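Local structure of succinylglutamate desuccinylase/aspartoacylase (Shewanella frigidimarina, 3LWU) at residues A[56-61]-A[87-92]; A[66-71]-A[271-276]; A[188-193]-A[258-263]. The protein binds a zinc ion and is probably a hydrolase acting on ester bonds. All coordinates share one frame; numbering follows the deposited sequence. Where two conformers were deposited one is given.

Following the chain from the N terminus, strand 56-60 is the first element to take part in the contacts. The chain then passes the zinc ligands H63 and E66, runs through helix 68-80 and returns as strand 89-92, where contact 1 closes a short loop. Contact 2 opens inside that loop, at 66-71, and closes far later at helix 271-287, so contacts 1 and 2 cross. Contact 3 pairs strand 187-194 with strand 257-263 and is nested inside the loop of contact 2. Strands 56-60 and 187-194 are neighbours, so contacts 1 and 3 belong to the same sheet. Contact 2 joins two helices, 68-80 and 271-287. The zinc ion ties E66 of contact 2 to H192 of contact 3.

Contact 1 of 3, residues A[56-61]-A[87-92]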
ATOM      1  N   VAL A  56      10.886  12.349  34.070  1.00 14.90           N
ATOM      2  CA  VAL A  56      10.432  11.249  33.258  1.00 14.12           C
ATOM      3  C   VAL A  56       9.894  11.728  31.932  1.00 13.96           C
ATOM      4  O   VAL A  56       9.175  12.741  31.861  1.00 13.78           O
ATOM      5  CB  VAL A  56       9.326  10.469  34.010  1.00 14.69           C
ATOM      6  CG1 VAL A  56       8.837   9.230  33.220  1.00 13.77           C
ATOM      7  CG2 VAL A  56       9.845  10.078  35.394  1.00 14.52           C
ATOM      8  N   TYR A  57      10.208  10.979  30.878  1.00 13.92           N
ATOM      9  CA  TYR A  57       9.657  11.235  29.532  1.00 13.87           C
ATOM     10  C   TYR A  57       9.026   9.943  29.066  1.00 13.77           C
ATOM     11  O   TYR A  57       9.658   8.887  29.093  1.00 13.17           O
ATOM     12  CB  TYR A  57      10.738  11.662  28.552  1.00 13.96           C
ATOM     13  CG  TYR A  57      10.267  11.735  27.113  1.00 14.58           C
ATOM     14  CD1 TYR A  57       9.554  12.841  26.652  1.00 14.81           C
ATOM     15  CD2 TYR A  57      10.496  10.696  26.229  1.00 16.54           C
ATOM     16  CE1 TYR A  57       9.131  12.926  25.381  1.00 16.53           C
ATOM     17  CE2 TYR A  57      10.038  10.761  24.928  1.00 16.70           C
ATOM     18  CZ  TYR A  57       9.359  11.886  24.509  1.00 17.23           C
ATOM     19  OH  TYR A  57       8.910  12.000  23.215  1.00 16.76           O
ATOM     20  N   ILE A  58       7.754  10.014  28.716  1.00 13.76           N
ATOM     21  CA  ILE A  58       6.991   8.837  28.317  1.00 13.81           C
ATOM     22  C   ILE A  58       6.370   9.120  26.973  1.00 13.35           C
ATOM     23  O   ILE A  58       5.719  10.139  26.844  1.00 14.38           O
ATOM     24  CB  ILE A  58       5.873   8.559  29.310  1.00 13.63           C
ATOM     25  CG1 ILE A  58       6.450   8.327  30.713  1.00 14.25           C
ATOM     26  CG2 ILE A  58       5.056   7.324  28.867  1.00 13.65           C
ATOM     27  CD1 ILE A  58       5.356   8.135  31.838  1.00 11.94           C
ATOM     28  N   GLN A  59       6.587   8.262  25.975  1.00 13.08           N
ATOM     29  CA  GLN A  59       5.991   8.436  24.654  1.00 13.64           C
ATOM     30  C   GLN A  59       5.307   7.149  24.209  1.00 13.84           C
ATOM     31  O   GLN A  59       5.644   6.086  24.675  1.00 13.69           O
ATOM     32  CB  GLN A  59       6.998   8.903  23.594  1.00 14.41           C
ATOM     33  CG  GLN A  59       8.150   7.900  23.258  1.00 16.15           C
ATOM     34  CD  GLN A  59       9.015   8.363  22.108  1.00 15.91           C
ATOM     35  OE1 GLN A  59       9.195   9.564  21.915  1.00 16.68           O
ATOM     36  NE2 GLN A  59       9.548   7.406  21.325  1.00 14.32           N
ATOM     37  N   ALA A  60       4.317   7.272  23.333  1.00 13.43           N
ATOM     38  CA  ALA A  60       3.646   6.123  22.746  1.00 14.29           C
ATOM     39  C   ALA A  60       3.498   6.277  21.246  1.00 14.30           C
ATOM     40  O   ALA A  60       3.466   7.416  20.736  1.00 14.86           O
ATOM     41  CB  ALA A  60       2.220   5.935  23.378  1.00 12.73           C
ATOM     42  N   ASN A  61       3.386   5.135  20.551  1.00 14.22           N
ATOM     43  CA  ASN A  61       2.724   5.066  19.213  1.00 15.28           C
ATOM     44  C   ASN A  61       3.615   5.589  18.101  1.00 15.61           C
ATOM     45  O   ASN A  61       3.139   6.015  17.068  1.00 15.88           O
ATOM     46  CB  ASN A  61       1.371   5.802  19.270  1.00 14.29           C
ATOM     47  CG  ASN A  61       0.316   5.319  18.237  1.00 16.02           C
ATOM     48  OD1 ASN A  61      -0.777   5.878  18.233  1.00 15.19           O
ATOM     49  ND2 ASN A  61       0.613   4.287  17.413  1.00 14.31           N
ATOM     50  N   GLY A  87       8.845  14.859  40.654  1.00 14.90           N
ATOM     51  CA  GLY A  87       9.693  15.137  39.508  1.00 15.36           C
ATOM     52  C   GLY A  87       8.882  15.372  38.260  1.00 15.38           C
ATOM     53  O   GLY A  87       7.786  14.832  38.124  1.00 15.79           O
ATOM     54  N   ASP A  88       9.414  16.151  37.331  1.00 15.22           N
ATOM     55  CA  ASP A  88       8.681  16.455  36.098  1.00 14.75           C
ATOM     56  C   ASP A  88       8.328  15.155  35.353  1.00 14.50           C
ATOM     57  O   ASP A  88       9.166  14.253  35.242  1.00 13.26           O
ATOM     58  CB  ASP A  88       9.508  17.371  35.164  1.00 15.30           C
ATOM     59  CG  ASP A  88       9.597  18.812  35.643  1.00 16.29           C
ATOM     60  OD1 ASP A  88       8.848  19.263  36.545  1.00 13.80           O
ATOM     61  OD2 ASP A  88      10.418  19.536  35.047  1.00 19.92           O
ATOM     62  N   ILE A  89       7.096  15.087  34.830  1.00 13.80           N
ATOM     63  CA  ILE A  89       6.649  13.990  33.973  1.00 13.64           C
ATOM     64  C   ILE A  89       6.114  14.589  32.716  1.00 13.96           C
ATOM     65  O   ILE A  89       5.182  15.398  32.746  1.00 13.88           O
ATOM     66  CB  ILE A  89       5.569  13.102  34.606  1.00 13.62           C
ATOM     67  CG1 ILE A  89       6.061  12.570  35.955  1.00 14.83           C
ATOM     68  CG2 ILE A  89       5.185  11.892  33.665  1.00 13.46           C
ATOM     69  CD1 ILE A  89       5.010  11.779  36.746  1.00 15.68           C
ATOM     70  N   THR A  90       6.728  14.186  31.610  1.00 14.03           N
ATOM     71  CA  THR A  90       6.363  14.653  30.296  1.00 14.67           C
ATOM     72  C   THR A  90       5.838  13.469  29.491  1.00 14.33           C
ATOM     73  O   THR A  90       6.491  12.435  29.414  1.00 13.90           O
ATOM     74  CB  THR A  90       7.561  15.287  29.565  1.00 14.62           C
ATOM     75  OG1 THR A  90       8.091  16.345  30.363  1.00 14.47           O
ATOM     76  CG2 THR A  90       7.110  15.850  28.226  1.00 14.03           C
ATOM     77  N   LEU A  91       4.653  13.617  28.905  1.00 14.47           N
ATOM     78  CA  LEU A  91       4.045  12.528  28.179  1.00 14.56           C
ATOM     79  C   LEU A  91       3.777  12.975  26.747  1.00 15.01           C
ATOM     80  O   LEU A  91       3.252  14.061  26.525  1.00 14.79           O
ATOM     81  CB  LEU A  91       2.757  12.068  28.878  1.00 15.04           C
ATOM     82  CG  LEU A  91       3.027  11.653  30.339  1.00 14.87           C
ATOM     83  CD1 LEU A  91       2.661  12.824  31.236  1.00 14.28           C
ATOM     84  CD2 LEU A  91       2.224  10.406  30.746  1.00 15.10           C
ATOM     85  N   ALA A  92       4.151  12.119  25.788  1.00 14.99           N
ATOM     86  CA  ALA A  92       3.984  12.399  24.363  1.00 14.77           C
ATOM     87  C   ALA A  92       3.203  11.251  23.736  1.00 14.65           C
ATOM     88  O   ALA A  92       3.796  10.338  23.173  1.00 14.46           O
ATOM     89  CB  ALA A  92       5.337  12.584  23.662  1.00 13.03           C
TER
HETATM   90  O   HOH W   1       9.834  15.307  32.121  1.00 28.52           O
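Y57 CG is anti to the backbone N (chi1 171°) and T90 CG2 is likewise anti to its own N, and these torsions set where ring and methyl lie. The register of the strands puts both residues on one face of the sheet. Strands 56-60 and 89-92 are parallel neighbours, joined by helix 68-80 in a beta-alpha-beta unit. Five backbone hydrogen bonds hold the pair, from V56 N to D88 O at one end to A60 N to A92 O at the other. The shortest runs from A92 N to I58 O, 2.7 Å.

On the face of Y57, T90 CG2 lies 4.2 Å from Y57 CD1. The methyl of A92 comes up to the far end of the ring, with A92 CB 3.6 Å from Y57 OH. The hydroxyl gives its proton to Q59 OE1 at 2.8 Å, in the carbonyl plane and on a lone pair. That bond also ties down the amide, whose NE2 binds D190 and Y124. A phenylalanine in place of Y57 would probably leave Q59 OE1 without this donor and the amide freer to turn. L178, M181 and A182 of helix 170-182 pack against Y57.

The other face carries V56, I58, I89 and L91, and helix 68-80 packs on it. I58 CD1 lies 4.0 Å from L91 CD2, the two side chains running side by side. At the start of the pair, one water donates to V56 O at 2.7 Å and also bonds T90 OG1.

Contact 2 of 3, residues A[66-71]-A[271-276]; sequences EVQGNA and LADALE. With ZN (zinc ion), chain C.
A71 of helix 68-80 and A274 of helix 271-287 meet where the two helices touch. Each methyl points toward the other segment, and A71 CB and A274 CB are 3.6 Å apart. The small side chains let the backbones come close, with A71 CA and A274 CA 5.7 Å apart. A274 CB also rests against the carbonyl carbon of A71. L271 starts off away from helix 68-80, but its branch turns back, and its CD1 reaches A71 CB at 4.1 Å.

Q68 reaches across beside this pair. Its CG is anti to the backbone N (chi1 176°), and the chain then bends at chi2, 70°. The bend carries the amide over to the start of helix 271-287. There NE2 lies 3.7 Å from A274 CB and close to CB of D273. These are packing contacts, for no direct hydrogen bond joins the two segments. The polar link is a water, which accepts from Q68 NE2 at 2.9 Å and donates weakly to D273 OD2. The other end of the amide, OE1, takes the backbone N of D270. D273 itself forms salt bridges with K199 and R268.

E66 stands at the opposite end of its segment and takes no part in the helix packing. Its carboxylate binds the zinc ion unevenly, with OE1 at 2.1 Å and OE2 at 2.6 Å. H63 and H192 are the other protein ligands. The second subunit borders the contact too: its L341 packs on A71, and its E322 accepts from the backbone N of L271.

The chemistry implies an apolar contact of two alanines and a leucine, flanked by the amide of Q68. The buried amide is held by D270 and the water, while the charge of D273 is probably balanced by K199 and R268.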
ATOM      1  N   GLU A  66       0.536   0.627  16.834  1.00 16.26           N
ATOM      2  CA  GLU A  66       0.726   0.260  18.221  1.00 15.96           C
ATOM      3  C   GLU A  66       0.060   1.284  19.125  1.00 15.87           C
ATOM      4  O   GLU A  66       0.742   2.080  19.786  1.00 15.90           O
ATOM      5  CB  GLU A  66       2.220   0.095  18.476  1.00 15.01           C
ATOM      6  CG  GLU A  66       2.817  -1.023  17.626  1.00 16.56           C
ATOM      7  CD  GLU A  66       4.316  -1.226  17.771  1.00 15.43           C
ATOM      8  OE1 GLU A  66       4.901  -0.629  18.688  1.00 17.47           O
ATOM      9  OE2 GLU A  66       4.934  -1.953  16.909  1.00 15.89           O
ATOM     10  N   VAL A  67      -1.283   1.261  19.116  1.00 15.85           N
ATOM     11  CA  VAL A  67      -2.081   2.326  19.703  1.00 15.39           C
ATOM     12  C   VAL A  67      -2.335   2.183  21.204  1.00 16.44           C
ATOM     13  O   VAL A  67      -2.697   3.193  21.832  1.00 16.40           O
ATOM     14  CB  VAL A  67      -3.431   2.580  18.941  1.00 15.57           C
ATOM     15  CG1 VAL A  67      -3.151   3.136  17.519  1.00 13.08           C
ATOM     16  CG2 VAL A  67      -4.329   1.312  18.902  1.00 13.30           C
ATOM     17  N   GLN A  68      -2.085   1.000  21.807  1.00 16.65           N
ATOM     18  CA  GLN A  68      -2.461   0.773  23.238  1.00 16.28           C
ATOM     19  C   GLN A  68      -1.740   1.724  24.186  1.00 15.82           C
ATOM     20  O   GLN A  68      -2.310   2.116  25.209  1.00 15.13           O
ATOM     21  CB  GLN A  68      -2.264  -0.699  23.655  1.00 16.57           C
ATOM     22  CG  GLN A  68      -2.514  -1.078  25.141  1.00 14.05           C
ATOM     23  CD  GLN A  68      -3.963  -1.023  25.594  1.00 15.53           C
ATOM     24  OE1 GLN A  68      -4.842  -0.352  24.981  1.00 17.36           O
ATOM     25  NE2 GLN A  68      -4.236  -1.721  26.690  1.00 13.64           N
ATOM     26  N   GLY A  69      -0.520   2.123  23.834  1.00 15.36           N
ATOM     27  CA  GLY A  69       0.228   3.110  24.636  1.00 15.01           C
ATOM     28  C   GLY A  69      -0.496   4.420  24.912  1.00 15.14           C
ATOM     29  O   GLY A  69      -0.248   5.067  25.934  1.00 15.15           O
ATOM     30  N   ASN A  70      -1.368   4.836  23.990  1.00 14.60           N
ATOM     31  CA  ASN A  70      -2.197   6.004  24.207  1.00 14.45           C
ATOM     32  C   ASN A  70      -3.198   5.804  25.355  1.00 15.18           C
ATOM     33  O   ASN A  70      -3.458   6.745  26.102  1.00 15.86           O
ATOM     34  CB  ASN A  70      -2.949   6.382  22.915  1.00 14.56           C
ATOM     35  CG  ASN A  70      -1.987   6.711  21.795  1.00 15.62           C
ATOM     36  OD1 ASN A  70      -1.144   7.618  21.958  1.00 14.58           O
ATOM     37  ND2 ASN A  70      -2.002   5.893  20.707  1.00 11.24           N
ATOM     38  N   ALA A  71      -3.794   4.611  25.441  1.00 13.49           N
ATOM     39  CA  ALA A  71      -4.697   4.257  26.525  1.00 14.52           C
ATOM     40  C   ALA A  71      -3.901   4.190  27.854  1.00 13.41           C
ATOM     41  O   ALA A  71      -4.391   4.610  28.885  1.00 14.02           O
ATOM     42  CB  ALA A  71      -5.388   2.910  26.246  1.00 13.43           C
ATOM     43  N   LEU A 271      -8.985  -0.299  27.831  1.00 16.30           N
ATOM     44  CA  LEU A 271      -8.739   0.650  28.896  1.00 16.53           C
ATOM     45  C   LEU A 271      -8.455  -0.081  30.210  1.00 16.29           C
ATOM     46  O   LEU A 271      -7.590   0.351  30.982  1.00 15.50           O
ATOM     47  CB  LEU A 271      -9.924   1.651  29.041  1.00 16.41           C
ATOM     48  CG  LEU A 271      -9.755   2.969  28.264  1.00 18.77           C
ATOM     49  CD1 LEU A 271      -8.551   3.800  28.747  1.00 17.65           C
ATOM     50  CD2 LEU A 271      -9.574   2.727  26.795  1.00 20.81           C
ATOM     51  N   ALA A 272      -9.156  -1.192  30.437  1.00 16.38           N
ATOM     52  CA  ALA A 272      -8.958  -1.960  31.647  1.00 17.75           C
ATOM     53  C   ALA A 272      -7.540  -2.523  31.665  1.00 18.15           C
ATOM     54  O   ALA A 272      -6.854  -2.446  32.663  1.00 18.80           O
ATOM     55  CB  ALA A 272     -10.025  -3.075  31.811  1.00 17.22           C
ATOM     56  N   ASP A 273      -7.083  -3.048  30.551  1.00 18.40           N
ATOM     57  CA  ASP A 273      -5.751  -3.614  30.497  1.00 19.29           C
ATOM     58  C   ASP A 273      -4.713  -2.474  30.622  1.00 18.80           C
ATOM     59  O   ASP A 273      -3.668  -2.621  31.267  1.00 19.72           O
ATOM     60  CB  ASP A 273      -5.609  -4.380  29.181  1.00 20.33           C
ATOM     61  CG  ASP A 273      -4.513  -5.418  29.205  1.00 23.18           C
ATOM     62  OD1 ASP A 273      -4.152  -5.915  30.312  1.00 26.53           O
ATOM     63  OD2 ASP A 273      -4.034  -5.747  28.091  1.00 26.66           O
ATOM     64  N   ALA A 274      -5.041  -1.308  30.079  1.00 17.50           N
ATOM     65  CA  ALA A 274      -4.151  -0.166  30.130  1.00 16.59           C
ATOM     66  C   ALA A 274      -3.967   0.346  31.558  1.00 15.81           C
ATOM     67  O   ALA A 274      -2.890   0.812  31.920  1.00 15.79           O
ATOM     68  CB  ALA A 274      -4.654   0.954  29.193  1.00 15.26           C
ATOM     69  N   LEU A 275      -5.006   0.228  32.371  1.00 15.95           N
ATOM     70  CA  LEU A 275      -4.932   0.627  33.766  1.00 16.14           C
ATOM     71  C   LEU A 275      -3.933  -0.282  34.521  1.00 16.20           C
ATOM     72  O   LEU A 275      -3.122   0.207  35.282  1.00 15.37           O
ATOM     73  CB  LEU A 275      -6.300   0.590  34.433  1.00 16.08           C
ATOM     74  CG  LEU A 275      -6.410   0.967  35.923  1.00 17.67           C
ATOM     75  CD1 LEU A 275      -5.899   2.410  36.183  1.00 15.70           C
ATOM     76  CD2 LEU A 275      -7.906   0.821  36.431  1.00 16.61           C
ATOM     77  N   GLU A 276      -3.981  -1.593  34.285  1.00 16.38           N
ATOM     78  CA  GLU A 276      -2.987  -2.552  34.850  0.50 16.29           C
ATOM     79  C   GLU A 276      -1.569  -2.075  34.520  1.00 15.93           C
ATOM     80  O   GLU A 276      -0.712  -1.995  35.373  1.00 15.35           O
ATOM     81  CB  GLU A 276      -3.162  -3.982  34.286  0.50 16.27           C
ATOM     82  CG  GLU A 276      -4.345  -4.783  34.821  0.50 18.22           C
ATOM     83  CD  GLU A 276      -4.426  -6.235  34.283  0.50 21.07           C
ATOM     84  OE1 GLU A 276      -3.585  -6.666  33.474  0.50 21.98           O
ATOM     85  OE2 GLU A 276      -5.368  -6.953  34.670  0.50 24.72           O
TER
HETATM   86 ZN    ZN C 374       6.880  -0.816  18.157  1.00 29.18          ZN
HETATM   87  O   HOH W   2      -2.094  -3.560  27.436  1.00 21.54           O

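Contact 3 of 3, residues A[188-193]-A[258-263]; sequences VLDLHT and AFTLEL. With ZN (zinc ion), chain C.
H192 packs against both E262 and T260 of the neighbouring strand. Its CB lies 3.4 Å from E262 OE1. The residue is on the face that also carries D190, T260 and E262. There CG is anti to the carbonyl carbon (chi1 -74°), which turns the ring so that ND1 meets the zinc ion, at 2.1 Å. CD2 touches T260 CG2 at 3.6 Å. NE2, at the tip, donates a weak hydrogen bond to D190 OD2, 2.8 Å away, which probably steadies the ring's rotation. D190 is a second-shell residue: its OD1 is held by Q59, and a water links OD2 to T260 OG1.

The opposite face is apolar. L189 CD2 packs closely on F259 CD2, 3.4 Å away, and L191 lies beside L261, pointing the same way. I281 of helix 271-287 packs on L189 and L261.

Five backbone hydrogen bonds join the strands, including H192 N to L261 O at 2.8 Å. An unidentified molecule, probably from the crystallisation liquor, hydrogen-bonds T193 O and lies close to E262. A histidine near the end of a parallel strand, with H63 and E66 from the loop after strand 56-60, is consistent with the M14-type zinc site of the family.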
ATOM      1  N   VAL A 188      13.281   7.282  30.814  1.00 14.56           N
ATOM      2  CA  VAL A 188      12.615   7.316  29.511  1.00 13.94           C
ATOM      3  C   VAL A 188      11.828   6.018  29.339  1.00 14.80           C
ATOM      4  O   VAL A 188      12.383   4.947  29.513  1.00 14.43           O
ATOM      5  CB  VAL A 188      13.635   7.445  28.355  1.00 14.12           C
ATOM      6  CG1 VAL A 188      12.951   7.200  26.949  1.00 11.28           C
ATOM      7  CG2 VAL A 188      14.329   8.791  28.423  1.00 11.78           C
ATOM      8  N   LEU A 189      10.535   6.134  29.024  1.00 15.06           N
ATOM      9  CA  LEU A 189       9.689   4.982  28.740  1.00 15.36           C
ATOM     10  C   LEU A 189       9.131   5.162  27.346  1.00 15.73           C
ATOM     11  O   LEU A 189       8.390   6.142  27.078  1.00 16.10           O
ATOM     12  CB  LEU A 189       8.547   4.853  29.736  1.00 15.04           C
ATOM     13  CG  LEU A 189       8.907   4.846  31.229  1.00 16.64           C
ATOM     14  CD1 LEU A 189       7.624   4.894  32.071  1.00 18.69           C
ATOM     15  CD2 LEU A 189       9.790   3.681  31.617  1.00 16.68           C
ATOM     16  N   ASP A 190       9.482   4.227  26.463  1.00 15.71           N
ATOM     17  CA  ASP A 190       8.962   4.188  25.091  1.00 16.60           C
ATOM     18  C   ASP A 190       7.944   3.076  25.042  1.00 15.85           C
ATOM     19  O   ASP A 190       8.294   1.923  25.214  1.00 17.16           O
ATOM     20  CB  ASP A 190      10.102   3.920  24.111  1.00 16.54           C
ATOM     21  CG  ASP A 190       9.729   4.169  22.665  1.00 18.17           C
ATOM     22  OD1 ASP A 190       8.638   4.705  22.384  1.00 17.93           O
ATOM     23  OD2 ASP A 190      10.564   3.802  21.777  1.00 20.44           O
ATOM     24  N   LEU A 191       6.690   3.430  24.842  1.00 15.30           N
ATOM     25  CA  LEU A 191       5.586   2.485  24.868  1.00 15.42           C
ATOM     26  C   LEU A 191       5.187   1.992  23.482  1.00 15.35           C
ATOM     27  O   LEU A 191       4.746   2.766  22.628  1.00 14.99           O
ATOM     28  CB  LEU A 191       4.366   3.136  25.511  1.00 15.07           C
ATOM     29  CG  LEU A 191       4.502   3.792  26.884  1.00 14.70           C
ATOM     30  CD1 LEU A 191       3.169   4.159  27.395  1.00 13.29           C
ATOM     31  CD2 LEU A 191       5.231   2.889  27.921  1.00 15.53           C
ATOM     32  N   HIS A 192       5.334   0.684  23.303  1.00 15.69           N
ATOM     33  CA  HIS A 192       5.074  -0.016  22.071  1.00 15.69           C
ATOM     34  C   HIS A 192       4.072  -1.159  22.308  1.00 15.39           C
ATOM     35  O   HIS A 192       3.612  -1.374  23.413  1.00 14.23           O
ATOM     36  CB  HIS A 192       6.381  -0.599  21.545  1.00 15.88           C
ATOM     37  CG  HIS A 192       7.316   0.413  20.954  1.00 18.34           C
ATOM     38  ND1 HIS A 192       7.598   0.459  19.609  1.00 19.30           N
ATOM     39  CD2 HIS A 192       8.081   1.375  21.532  1.00 19.03           C
ATOM     40  CE1 HIS A 192       8.511   1.388  19.388  1.00 19.78           C
ATOM     41  NE2 HIS A 192       8.799   1.981  20.533  1.00 16.49           N
ATOM     42  N   THR A 193       3.665  -1.834  21.231  1.00 15.29           N
ATOM     43  CA  THR A 193       2.984  -3.126  21.332  1.00 15.24           C
ATOM     44  C   THR A 193       3.656  -4.080  20.355  1.00 15.27           C
ATOM     45  O   THR A 193       4.337  -3.658  19.433  1.00 15.82           O
ATOM     46  CB  THR A 193       1.472  -3.078  20.971  1.00 15.24           C
ATOM     47  OG1 THR A 193       1.330  -3.123  19.542  1.00 16.22           O
ATOM     48  CG2 THR A 193       0.754  -1.831  21.550  1.00 13.10           C
ATOM     49  N   ALA A 258      16.374   3.741  30.716  1.00 19.15           N
ATOM     50  CA  ALA A 258      15.449   3.715  29.554  1.00 18.94           C
ATOM     51  C   ALA A 258      14.902   2.311  29.345  1.00 19.36           C
ATOM     52  O   ALA A 258      15.633   1.324  29.498  1.00 20.69           O
ATOM     53  CB  ALA A 258      16.134   4.210  28.314  1.00 18.33           C
ATOM     54  N   PHE A 259      13.607   2.221  29.052  1.00 20.05           N
ATOM     55  CA  PHE A 259      12.907   0.942  28.840  1.00 20.02           C
ATOM     56  C   PHE A 259      11.951   1.058  27.668  1.00 20.32           C
ATOM     57  O   PHE A 259      11.338   2.108  27.478  1.00 19.92           O
ATOM     58  CB  PHE A 259      12.047   0.571  30.059  1.00 20.05           C
ATOM     59  CG  PHE A 259      12.748   0.706  31.356  1.00 19.52           C
ATOM     60  CD1 PHE A 259      13.478  -0.356  31.885  1.00 20.58           C
ATOM     61  CD2 PHE A 259      12.685   1.878  32.064  1.00 18.69           C
ATOM     62  CE1 PHE A 259      14.139  -0.226  33.056  1.00 20.23           C
ATOM     63  CE2 PHE A 259      13.353   2.006  33.233  1.00 18.78           C
ATOM     64  CZ  PHE A 259      14.073   0.958  33.742  1.00 20.06           C
ATOM     65  N   THR A 260      11.815  -0.023  26.889  1.00 20.07           N
ATOM     66  CA  THR A 260      10.758  -0.136  25.859  1.00 19.18           C
ATOM     67  C   THR A 260       9.754  -1.161  26.395  1.00 19.72           C
ATOM     68  O   THR A 260      10.101  -2.334  26.647  1.00 19.54           O
ATOM     69  CB  THR A 260      11.322  -0.578  24.507  1.00 19.21           C
ATOM     70  OG1 THR A 260      12.292   0.383  24.047  1.00 22.25           O
ATOM     71  CG2 THR A 260      10.255  -0.803  23.402  1.00 15.91           C
ATOM     72  N   LEU A 261       8.523  -0.704  26.607  1.00 18.47           N
ATOM     73  CA  LEU A 261       7.444  -1.576  27.044  1.00 18.14           C
ATOM     74  C   LEU A 261       6.651  -2.062  25.826  1.00 18.17           C
ATOM     75  O   LEU A 261       6.352  -1.290  24.937  1.00 17.02           O
ATOM     76  CB  LEU A 261       6.509  -0.834  27.987  1.00 17.98           C
ATOM     77  CG  LEU A 261       7.004  -0.635  29.421  1.00 17.14           C
ATOM     78  CD1 LEU A 261       8.302   0.123  29.438  1.00 17.15           C
ATOM     79  CD2 LEU A 261       5.905   0.064  30.243  1.00 14.35           C
ATOM     80  N   GLU A 262       6.348  -3.349  25.784  1.00 18.44           N
ATOM     81  CA  GLU A 262       5.552  -3.927  24.700  1.00 19.13           C
ATOM     82  C   GLU A 262       4.214  -4.380  25.291  1.00 18.77           C
ATOM     83  O   GLU A 262       4.109  -5.441  25.889  1.00 20.03           O
ATOM     84  CB  GLU A 262       6.319  -5.085  24.053  1.00 19.19           C
ATOM     85  CG  GLU A 262       7.730  -4.719  23.605  1.00 20.04           C
ATOM     86  CD  GLU A 262       7.760  -3.902  22.325  1.00 21.36           C
ATOM     87  OE1 GLU A 262       6.792  -3.977  21.510  1.00 19.74           O
ATOM     88  OE2 GLU A 262       8.792  -3.234  22.121  1.00 18.83           O
ATOM     89  N   LEU A 263       3.196  -3.555  25.112  1.00 19.10           N
ATOM     90  CA  LEU A 263       1.928  -3.685  25.815  1.00 18.58           C
ATOM     91  C   LEU A 263       0.895  -4.517  25.023  1.00 19.08           C
ATOM     92  O   LEU A 263      -0.133  -4.017  24.561  1.00 18.46           O
ATOM     93  CB  LEU A 263       1.417  -2.286  26.126  1.00 18.28           C
ATOM     94  CG  LEU A 263       2.417  -1.423  26.947  1.00 21.23           C
ATOM     95  CD1 LEU A 263       2.076   0.056  26.794  1.00 23.23           C
ATOM     96  CD2 LEU A 263       2.511  -1.831  28.381  1.00 18.51           C
TER
HETATM   97 ZN    ZN C 374       6.880  -0.816  18.157  1.00 29.18          ZN
HETATM   98  O   HOH W   3      12.825   2.067  21.978  1.00 25.45           O